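Local atomic coordinates of xylan esterase 1 (Thermoanaerobacterium sp. 'JW/SL YS485', PDB entry 3FCY), a protein that probably hydrolyses carboxylic esters, removing acetyl groups from xylan as a carbohydrate esterase of family CE7. Residues H96-K101 and G122-K127. Sequence-based numbering, arbitrary orientation.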
ATOM      1  N   HIS A  96      38.273   2.650  -2.263  1.00 26.21           N
ATOM      2  CA  HIS A  96      38.281   2.310  -3.679  1.00 26.30           C
ATOM      3  C   HIS A  96      37.499   3.298  -4.534  1.00 26.51           C
ATOM      4  O   HIS A  96      36.503   3.874  -4.096  1.00 24.51           O
ATOM      5  CB  HIS A  96      37.728   0.896  -3.889  1.00 28.09           C
ATOM      6  CG  HIS A  96      37.461   0.555  -5.325  1.00 31.82           C
ATOM      7  ND1 HIS A  96      36.273   0.861  -5.954  1.00 33.18           N
ATOM      8  CD2 HIS A  96      38.231  -0.058  -6.255  1.00 31.76           C
ATOM      9  CE1 HIS A  96      36.323   0.450  -7.209  1.00 33.11           C
ATOM     10  NE2 HIS A  96      37.501  -0.111  -7.417  1.00 33.78           N
ATOM     11  N   ALA A  97      37.973   3.488  -5.760  1.00 25.82           N
ATOM     12  CA  ALA A  97      37.327   4.377  -6.713  1.00 26.02           C
ATOM     13  C   ALA A  97      37.677   3.937  -8.123  1.00 26.48           C
ATOM     14  O   ALA A  97      38.797   3.484  -8.382  1.00 25.89           O
ATOM     15  CB  ALA A  97      37.789   5.821  -6.498  1.00 25.15           C
ATOM     16  N   LYS A  98      36.707   4.038  -9.026  1.00 24.75           N
ATOM     17  CA  LYS A  98      36.949   3.712 -10.420  1.00 25.80           C
ATOM     18  C   LYS A  98      37.748   4.905 -10.925  1.00 24.20           C
ATOM     19  O   LYS A  98      37.546   6.023 -10.459  1.00 24.79           O
ATOM     20  CB  LYS A  98      35.632   3.599 -11.201  1.00 24.77           C
ATOM     21  CG  LYS A  98      34.888   2.281 -11.009  1.00 26.45           C
ATOM     22  CD  LYS A  98      33.614   2.250 -11.855  1.00 27.98           C
ATOM     23  CE  LYS A  98      33.023   0.848 -11.923  1.00 28.52           C
ATOM     24  NZ  LYS A  98      32.711   0.303 -10.573  1.00 29.46           N
ATOM     25  N   TYR A  99      38.652   4.669 -11.868  1.00 25.15           N
ATOM     26  CA  TYR A  99      39.485   5.737 -12.418  1.00 25.37           C
ATOM     27  C   TYR A  99      39.661   5.517 -13.914  1.00 25.80           C
ATOM     28  O   TYR A  99      40.271   4.536 -14.343  1.00 25.65           O
ATOM     29  CB  TYR A  99      40.838   5.748 -11.689  1.00 27.28           C
ATOM     30  CG  TYR A  99      41.939   6.600 -12.300  1.00 30.61           C
ATOM     31  CD1 TYR A  99      41.675   7.861 -12.836  1.00 33.13           C
ATOM     32  CD2 TYR A  99      43.264   6.158 -12.283  1.00 32.30           C
ATOM     33  CE1 TYR A  99      42.710   8.668 -13.338  1.00 33.90           C
ATOM     34  CE2 TYR A  99      44.300   6.950 -12.775  1.00 34.82           C
ATOM     35  CZ  TYR A  99      44.018   8.202 -13.300  1.00 36.01           C
ATOM     36  OH  TYR A  99      45.054   8.984 -13.766  1.00 39.07           O
ATOM     37  N   ILE A 100      39.096   6.428 -14.704  1.00 24.42           N
ATOM     38  CA  ILE A 100      39.173   6.346 -16.156  1.00 24.80           C
ATOM     39  C   ILE A 100      39.967   7.535 -16.684  1.00 25.85           C
ATOM     40  O   ILE A 100      39.628   8.694 -16.435  1.00 23.72           O
ATOM     41  CB  ILE A 100      37.772   6.354 -16.795  1.00 24.25           C
ATOM     42  CG1 ILE A 100      36.878   5.319 -16.102  1.00 25.31           C
ATOM     43  CG2 ILE A 100      37.885   6.037 -18.279  1.00 23.28           C
ATOM     44  CD1 ILE A 100      35.423   5.366 -16.541  1.00 27.10           C
ATOM     45  N   LYS A 101      41.028   7.230 -17.420  1.00 26.41           N
ATOM     46  CA  LYS A 101      41.909   8.245 -17.971  1.00 28.56           C
ATOM     47  C   LYS A 101      41.879   8.197 -19.493  1.00 28.40           C
ATOM     48  O   LYS A 101      42.172   7.164 -20.097  1.00 28.73           O
ATOM     49  CB  LYS A 101      43.333   7.997 -17.464  1.00 30.74           C
ATOM     50  CG  LYS A 101      44.370   8.985 -17.936  1.00 34.97           C
ATOM     51  CD  LYS A 101      45.753   8.550 -17.474  1.00 38.22           C
ATOM     52  CE  LYS A 101      46.831   9.484 -18.000  1.00 40.19           C
ATOM     53  NZ  LYS A 101      48.190   9.027 -17.592  1.00 41.77           N
ATOM     54  N   GLY A 122      28.931   2.198  -9.423  1.00 25.41           N
ATOM     55  CA  GLY A 122      28.206   1.752 -10.603  1.00 26.71           C
ATOM     56  C   GLY A 122      29.016   1.092 -11.706  1.00 28.61           C
ATOM     57  O   GLY A 122      30.058   0.485 -11.455  1.00 27.97           O
ATOM     58  N   ASP A 123      28.515   1.203 -12.936  1.00 27.59           N
ATOM     59  CA  ASP A 123      29.167   0.623 -14.106  1.00 27.95           C
ATOM     60  C   ASP A 123      30.224   1.566 -14.666  1.00 27.61           C
ATOM     61  O   ASP A 123      30.225   2.763 -14.366  1.00 28.05           O
ATOM     62  CB  ASP A 123      28.123   0.326 -15.190  1.00 31.01           C
ATOM     63  CG  ASP A 123      27.423  -1.013 -14.988  1.00 33.90           C
ATOM     64  OD1 ASP A 123      27.086  -1.358 -13.840  1.00 33.57           O
ATOM     65  OD2 ASP A 123      27.205  -1.724 -15.992  1.00 38.22           O
ATOM     66  N   TRP A 124      31.126   1.025 -15.479  1.00 24.26           N
ATOM     67  CA  TRP A 124      32.179   1.833 -16.087  1.00 23.15           C
ATOM     68  C   TRP A 124      31.670   2.662 -17.261  1.00 23.21           C
ATOM     69  O   TRP A 124      31.936   3.858 -17.350  1.00 22.48           O
ATOM     70  CB  TRP A 124      33.313   0.949 -16.624  1.00 21.38           C
ATOM     71  CG  TRP A 124      34.105   0.252 -15.581  1.00 21.50           C
ATOM     72  CD1 TRP A 124      33.843  -0.967 -15.026  1.00 23.95           C
ATOM     73  CD2 TRP A 124      35.274   0.750 -14.927  1.00 20.59           C
ATOM     74  NE1 TRP A 124      34.779  -1.260 -14.064  1.00 24.12           N
ATOM     75  CE2 TRP A 124      35.668  -0.221 -13.982  1.00 22.71           C
ATOM     76  CE3 TRP A 124      36.026   1.925 -15.048  1.00 20.26           C
ATOM     77  CZ2 TRP A 124      36.786  -0.050 -13.156  1.00 22.52           C
ATOM     78  CZ3 TRP A 124      37.138   2.094 -14.229  1.00 19.43           C
ATOM     79  CH2 TRP A 124      37.506   1.110 -13.295  1.00 20.98           C
ATOM     80  N   ASN A 125      30.929   1.999 -18.147  1.00 22.16           N
ATOM     81  CA  ASN A 125      30.435   2.600 -19.381  1.00 23.17           C
ATOM     82  C   ASN A 125      29.748   3.961 -19.316  1.00 22.46           C
ATOM     83  O   ASN A 125      30.041   4.827 -20.134  1.00 22.34           O
ATOM     84  CB  ASN A 125      29.538   1.592 -20.119  1.00 21.38           C
ATOM     85  CG  ASN A 125      28.083   1.708 -19.728  1.00 22.42           C
ATOM     86  OD1 ASN A 125      27.356   2.541 -20.263  1.00 22.73           O
ATOM     87  ND2 ASN A 125      27.649   0.877 -18.783  1.00 20.65           N
ATOM     88  N   ASP A 126      28.852   4.164 -18.356  1.00 23.01           N
ATOM     89  CA  ASP A 126      28.141   5.435 -18.270  1.00 24.08           C
ATOM     90  C   ASP A 126      28.981   6.592 -17.729  1.00 24.82           C
ATOM     91  O   ASP A 126      28.502   7.723 -17.629  1.00 24.63           O
ATOM     92  CB  ASP A 126      26.851   5.269 -17.453  1.00 25.07           C
ATOM     93  CG  ASP A 126      27.107   4.771 -16.046  1.00 25.63           C
ATOM     94  OD1 ASP A 126      27.596   5.562 -15.210  1.00 22.58           O
ATOM     95  OD2 ASP A 126      26.820   3.581 -15.783  1.00 26.55           O
ATOM     96  N   LYS A 127      30.236   6.310 -17.384  1.00 25.17           N
ATOM     97  CA  LYS A 127      31.139   7.349 -16.900  1.00 23.41           C
ATOM     98  C   LYS A 127      31.873   7.904 -18.120  1.00 23.59           C
ATOM     99  O   LYS A 127      32.480   8.976 -18.064  1.00 24.55           O
ATOM    100  CB  LYS A 127      32.176   6.776 -15.922  1.00 25.02           C
ATOM    101  CG  LYS A 127      31.605   6.083 -14.684  1.00 25.10           C
ATOM    102  CD  LYS A 127      30.741   7.022 -13.852  1.00 24.08           C
ATOM    103  CE  LYS A 127      30.208   6.328 -12.597  1.00 23.04           C
ATOM    104  NZ  LYS A 127      29.406   5.108 -12.911  1.00 22.06           N
TER
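Lys98 lies along one face of the Trp124 indole, fastening the loop that holds residues 122-127 to strand 94-102 of the central mixed sheet of this alpha/beta hydrolase. From its root the lysine follows the ring across its length. Lys98 CB sits 3.7 Å from CZ3 of Trp124, CG rests near CH2 and CZ2 of the benzene part, and CD reaches the fused bond between CD2 and CE2. Lys98 CE then lies over the five-membered ring of Trp124 in a CH-pi contact, 3.5 Å from the ring centroid and 10° off the normal. Beyond CE the chain bends (chi4 58°), which turns the ammonium out to the carbonyl of Gly122. Lys98 NZ donates to Gly122 O over 2.8 Å, tilted 24° from the carbonyl plane, and takes a second partner in Ser121 OG; it also keeps a longer cation-pi approach to the centroid of the Trp124 five-membered ring, at 4.7 Å.

Ile100, two residues along the strand, meets the same indole at its edge, with CG1 in the ring plane 3.7 Å from Trp124 CE3. The CD1 of Ile100 extends to Lys127 CB at 3.6 Å, so that the isoleucine bridges the tryptophan and the last residue of the 3-10 segment 125-127. Phe75 stacks on Trp124, while the backbone N of Trp124 is bonded to Asp335 of the second subunit, placing this loop at a subunit interface. With an alanine here instead of Trp124, the methylenes of Lys98 would probably lose the ring face they pack on, leaving NZ less firmly placed at Gly122 O, and a gap would open beside Ile100 CG1. Lys127, bent at chi2 and chi4, turns its NZ back to its own loop, where Lys127 NZ is held by Ser121 O, by Asp126 OD1 in a salt bridge, and by Asp123 O at 2.9 Å, in the carbonyl plane.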